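Local coordinates for imine reductase (PDB 4D3D), which catalyses the NADPH-dependent, S-selective reduction of the cyclic imine 2-methylpyrroline to the corresponding amine, at the interface of chains A and B. Sequence-based numbering; all coordinates share one arbitrary frame. Chains: chain A/B, Imine reductase.

Contact 1: the interface of chains A and B. Residues chain A 279, 282-283, 296, 299; chain B 195-196, 199.
The six-membered ring of B:Trp195 meets two phenyl rings of the other chain in two different ways. One indole face receives the rim of A:Phe283, whose CZ stands 3.5 Å above the plane and off-centre, nearest to CE3 of B:Trp195; the planes are 83° apart. Toward A:Phe296 the indole uses its own edge: CZ3 of B:Trp195 points into the phenyl face, 3.8 Å above the plane and over the ring centre, with the planes at 86°. B:Trp195 thus offers a face to one phenylalanine and an edge to the other, an arrangement that should restrict how far the indole can turn. The side chain of A:Phe296 takes the crowded rotamer, CG lying between the backbone N and the carbonyl carbon (chi1 84°), which helps turn its ring face to CZ3 of B:Trp195. A:Phe283 also has a partner within its own chain, the methyl CD1 of A:Leu299 seated over the centre of one face, while the carbonyl O of A:Val279 lies in plane at its edge.

One helical turn after the tryptophan, B:Leu199 pushes its forked end among apolar groups of chain A. Its CD1 meets CG1 of A:Val282 tip to tip at 3.9 Å and also touches CG1 of A:Val279 and CE1 of A:Phe283. The other branch, CD2, lies 3.9 Å from CD1 of A:Leu299. A:Val279 divides its methyls: CG1 turns to B:Leu199, and CG2 approaches the hydroxyl OG1 of B:Thr196 at 3.7 Å. Helix 182-210 of chain B is thereby packed against helix 274-288 and the 3-10 turn 296-299 of chain A, an apolar patch that helps hold the two subunits together.

Contact 2: the interface of chains A and B. Residues chain A 207-208, 211, 265, 268; chain B 115-116, 119, 185.
A mixed polar and apolar subunit interface joins the end of helix 182-210, the loop residue A:Asn211 and the end of helix 252-268 of chain A to helix 115-127 and the start of helix 182-210 of chain B. Helix 115-127 belongs to the Rossmann-type NAD-binding domain of the imine reductase family, so the helical region of one subunit is tied to the nucleotide-binding domain of its partner, with B:Leu185 adding a helix-to-helix contact alongside.

B:Arg119 presents both terminal guanidinium nitrogens to the amide oxygen OD1 of A:Asn211. The NH2 bond, 2.8 Å to OD1 of A:Asn211, arrives in the carbonyl plane on a lone pair; the NH1 bond, 3.1 Å to the same OD1, lies almost in line with the C=O bond. The other end of the amide is anchored within chain A: ND2 of A:Asn211 gives an almost straight bond of 3.0 Å to the backbone O of A:Ile207, which fixes which end faces the arginine. CB of B:Pro115 lies over one guanidinium face, offset toward its rim.

B:Leu185 supports the asparagine from another direction. Its CG lies opposite the backbone N (chi1 178°), which carries the methyls out to chain A: CD2 against CB of A:Asn211, CD1 near its amide and 3.8 Å from CG2 of A:Ile207. B:Pro115 turns CD to both branches of A:Thr265.

At the first turn of helix 115-127, the backbone N of B:Glu116 donates to OE1 of A:Glu268, 3.2 Å away, meeting the carboxylate on its syn side but 33° out of plane. The two carboxylates are turned 60° to each other and might disfavour one another electrostatically. A water links the backbone O of A:Glu268, at 2.7 Å, to OE1 of B:Glu116.

Contact 1: the interface of chains A and B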
loop_
_atom_site.group_PDB
_atom_site.type_symbol
_atom_site.label_atom_id
_atom_site.label_comp_id
_atom_site.label_asym_id
_atom_site.label_seq_id
_atom_site.Cartn_x
_atom_site.Cartn_y
_atom_site.Cartn_z
ATOM N N VAL A 279 10.027 7.170 3.087
ATOM C CA VAL A 279 9.457 6.456 4.219
ATOM C C VAL A 279 10.476 6.567 5.404
ATOM O O VAL A 279 10.096 6.953 6.535
ATOM C CB VAL A 279 9.176 4.996 3.884
ATOM C CG1 VAL A 279 8.777 4.185 5.084
ATOM C CG2 VAL A 279 8.062 4.906 2.772
ATOM N N VAL A 282 10.534 10.021 7.060
ATOM C CA VAL A 282 9.429 10.221 7.973
ATOM C C VAL A 282 9.710 9.565 9.345
ATOM O O VAL A 282 9.491 10.211 10.389
ATOM C CB VAL A 282 8.089 9.726 7.376
ATOM C CG1 VAL A 282 6.984 9.818 8.366
ATOM C CG2 VAL A 282 7.747 10.496 6.062
ATOM N N PHE A 283 10.141 8.308 9.352
ATOM C CA PHE A 283 10.488 7.635 10.570
ATOM C C PHE A 283 11.527 8.414 11.351
ATOM O O PHE A 283 11.417 8.539 12.610
ATOM C CB PHE A 283 10.983 6.185 10.317
ATOM C CG PHE A 283 9.880 5.146 10.246
ATOM C CD1 PHE A 283 9.087 5.071 9.062
ATOM C CD2 PHE A 283 9.610 4.281 11.266
ATOM C CE1 PHE A 283 8.064 4.192 8.999
ATOM C CE2 PHE A 283 8.592 3.369 11.210
ATOM C CZ PHE A 283 7.800 3.342 10.037
ATOM N N PHE A 296 4.405 3.431 16.040
ATOM C CA PHE A 296 4.687 4.115 14.748
ATOM C C PHE A 296 3.478 4.917 14.279
ATOM O O PHE A 296 3.638 5.811 13.437
ATOM C CB PHE A 296 5.070 3.102 13.647
ATOM C CG PHE A 296 3.892 2.456 12.949
ATOM C CD1 PHE A 296 3.279 1.325 13.436
ATOM C CD2 PHE A 296 3.470 2.953 11.708
ATOM C CE1 PHE A 296 2.229 0.720 12.777
ATOM C CE2 PHE A 296 2.432 2.342 11.010
ATOM C CZ PHE A 296 1.794 1.238 11.555
ATOM N N LEU A 299 3.746 8.768 13.889
ATOM C CA LEU A 299 4.146 9.455 12.682
ATOM C C LEU A 299 3.030 10.306 12.038
ATOM O O LEU A 299 3.333 11.252 11.300
ATOM C CB LEU A 299 4.736 8.513 11.658
ATOM C CG LEU A 299 6.007 7.747 12.140
ATOM C CD1 LEU A 299 6.428 6.766 11.125
ATOM C CD2 LEU A 299 7.082 8.714 12.438
ATOM N N TRP B 195 5.106 -0.995 5.194
ATOM C CA TRP B 195 5.381 0.326 5.739
ATOM C C TRP B 195 4.946 1.497 4.820
ATOM O O TRP B 195 4.428 2.511 5.309
ATOM C CB TRP B 195 6.872 0.507 6.062
ATOM C CG TRP B 195 7.410 -0.398 7.147
ATOM C CD1 TRP B 195 8.409 -1.313 7.030
ATOM C CD2 TRP B 195 7.005 -0.416 8.513
ATOM N NE1 TRP B 195 8.679 -1.873 8.258
ATOM C CE2 TRP B 195 7.783 -1.405 9.165
ATOM C CE3 TRP B 195 6.044 0.271 9.244
ATOM C CZ2 TRP B 195 7.631 -1.707 10.526
ATOM C CZ3 TRP B 195 5.902 -0.024 10.650
ATOM C CH2 TRP B 195 6.708 -0.986 11.237
ATOM N N THR B 196 5.092 1.316 3.529
ATOM C CA THR B 196 4.760 2.376 2.615
ATOM C C THR B 196 3.239 2.532 2.575
ATOM O O THR B 196 2.724 3.652 2.637
ATOM C CB THR B 196 5.335 2.115 1.228
ATOM O OG1 THR B 196 6.760 1.818 1.277
ATOM C CG2 THR B 196 5.221 3.354 0.353
ATOM N N LEU B 199 1.958 3.961 5.977
ATOM C CA LEU B 199 2.171 5.369 6.064
ATOM C C LEU B 199 1.172 6.147 5.172
ATOM O O LEU B 199 0.791 7.275 5.488
ATOM C CB LEU B 199 3.588 5.861 5.671
ATOM C CG LEU B 199 4.659 5.627 6.739
ATOM C CD1 LEU B 199 5.874 6.494 6.566
ATOM C CD2 LEU B 199 4.194 5.526 8.117
#

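Contact 2: the interface of chains A and B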
loop_
_atom_site.group_PDB
_atom_site.type_symbol
_atom_site.label_atom_id
_atom_site.label_comp_id
_atom_site.label_asym_id
_atom_site.label_seq_id
_atom_site.Cartn_x
_atom_site.Cartn_y
_atom_site.Cartn_z
ATOM N N ILE A 207 12.489 -5.081 -6.947
ATOM C CA ILE A 207 13.489 -5.759 -6.074
ATOM C C ILE A 207 13.407 -7.299 -6.367
ATOM O O ILE A 207 14.417 -7.988 -6.559
ATOM C CB ILE A 207 13.294 -5.455 -4.566
ATOM C CG1 ILE A 207 13.452 -3.953 -4.287
ATOM C CG2 ILE A 207 14.256 -6.281 -3.745
ATOM C CD1 ILE A 207 13.065 -3.579 -2.857
ATOM N N ALA A 208 12.203 -7.856 -6.329
ATOM C CA ALA A 208 12.011 -9.304 -6.559
ATOM C C ALA A 208 12.607 -9.741 -7.887
ATOM O O ALA A 208 13.378 -10.680 -8.005
ATOM C CB ALA A 208 10.505 -9.575 -6.481
ATOM N N ASN A 211 16.365 -9.996 -8.178
ATOM C CA ASN A 211 16.846 -11.184 -7.414
ATOM C C ASN A 211 16.423 -12.504 -8.061
ATOM O O ASN A 211 16.645 -13.608 -7.497
ATOM C CB ASN A 211 16.332 -11.153 -5.957
ATOM C CG ASN A 211 17.156 -10.224 -5.081
ATOM O OD1 ASN A 211 18.136 -10.667 -4.448
ATOM N ND2 ASN A 211 16.801 -8.930 -5.036
ATOM N N THR A 265 18.125 -3.401 1.277
ATOM C CA THR A 265 17.702 -4.447 0.311
ATOM C C THR A 265 17.501 -3.822 -1.073
ATOM O O THR A 265 17.944 -4.378 -2.119
ATOM C CB THR A 265 16.434 -5.140 0.804
ATOM O OG1 THR A 265 16.659 -5.847 2.042
ATOM C CG2 THR A 265 15.878 -6.155 -0.220
ATOM N N GLU A 268 20.986 -2.808 -2.600
ATOM C CA GLU A 268 21.725 -4.034 -2.989
ATOM C C GLU A 268 21.174 -4.554 -4.327
ATOM O O GLU A 268 21.936 -5.119 -5.121
ATOM C CB GLU A 268 21.598 -5.155 -1.974
ATOM C CG GLU A 268 22.410 -4.993 -0.717
ATOM C CD GLU A 268 22.193 -6.202 0.208
ATOM O OE1 GLU A 268 21.407 -7.192 -0.118
ATOM O OE2 GLU A 268 22.713 -6.066 1.311
ATOM N N PRO B 115 19.104 -9.969 1.489
ATOM C CA PRO B 115 19.397 -11.241 0.809
ATOM C C PRO B 115 20.915 -11.431 0.637
ATOM O O PRO B 115 21.399 -12.540 0.810
ATOM C CB PRO B 115 18.713 -11.025 -0.540
ATOM C CG PRO B 115 17.509 -10.138 -0.217
ATOM C CD PRO B 115 18.062 -9.164 0.776
ATOM N N GLU B 116 21.656 -10.385 0.274
ATOM C CA GLU B 116 23.104 -10.537 0.021
ATOM C C GLU B 116 23.851 -10.891 1.308
ATOM O O GLU B 116 24.780 -11.704 1.292
ATOM C CB GLU B 116 23.683 -9.323 -0.642
ATOM C CG GLU B 116 25.208 -9.306 -0.803
ATOM C CD GLU B 116 25.794 -8.023 -1.447
ATOM O OE1 GLU B 116 25.043 -7.117 -1.891
ATOM O OE2 GLU B 116 27.054 -7.938 -1.584
ATOM N N ARG B 119 23.378 -14.623 1.716
ATOM C CA ARG B 119 24.207 -15.342 0.750
ATOM C C ARG B 119 25.682 -15.370 1.170
ATOM O O ARG B 119 26.331 -16.424 1.023
ATOM C CB ARG B 119 24.094 -14.706 -0.617
ATOM C CG ARG B 119 22.699 -14.865 -1.263
ATOM C CD ARG B 119 22.492 -13.918 -2.456
ATOM N NE ARG B 119 21.106 -14.081 -2.975
ATOM C CZ ARG B 119 20.369 -13.053 -3.455
ATOM N NH1 ARG B 119 20.870 -11.848 -3.520
ATOM N NH2 ARG B 119 19.104 -13.218 -3.794
ATOM N N LEU B 185 14.528 -12.163 1.043
ATOM C CA LEU B 185 13.930 -11.449 -0.087
ATOM C C LEU B 185 12.432 -11.323 0.133
ATOM O O LEU B 185 11.900 -10.194 0.137
ATOM C CB LEU B 185 14.199 -12.092 -1.398
ATOM C CG LEU B 185 13.510 -11.334 -2.606
ATOM C CD1 LEU B 185 14.103 -9.965 -2.928
ATOM C CD2 LEU B 185 13.551 -12.308 -3.742
HETATM O O HOH W 1 24.351 -6.260 -4.929
#

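The centres of the C-alpha atoms of contact 1 and contact 2 lie about 22 Å apart, and each contact has a twin with the chains exchanged. Helix 182-210 of chain B serves both, giving B:Leu185 near its start to contact 2 and B:Trp195, B:Thr196 and B:Leu199 farther along to contact 1. Chain A uses the same helix in contact 2, through A:Ile207 and A:Ala208 near its end. Contact 1 packs apolar side chains between helical regions, whereas contact 2 adds directional bonds to the partner's nucleotide-binding domain. Together they probably couple the placement of that domain to the joined helical regions of the dimer.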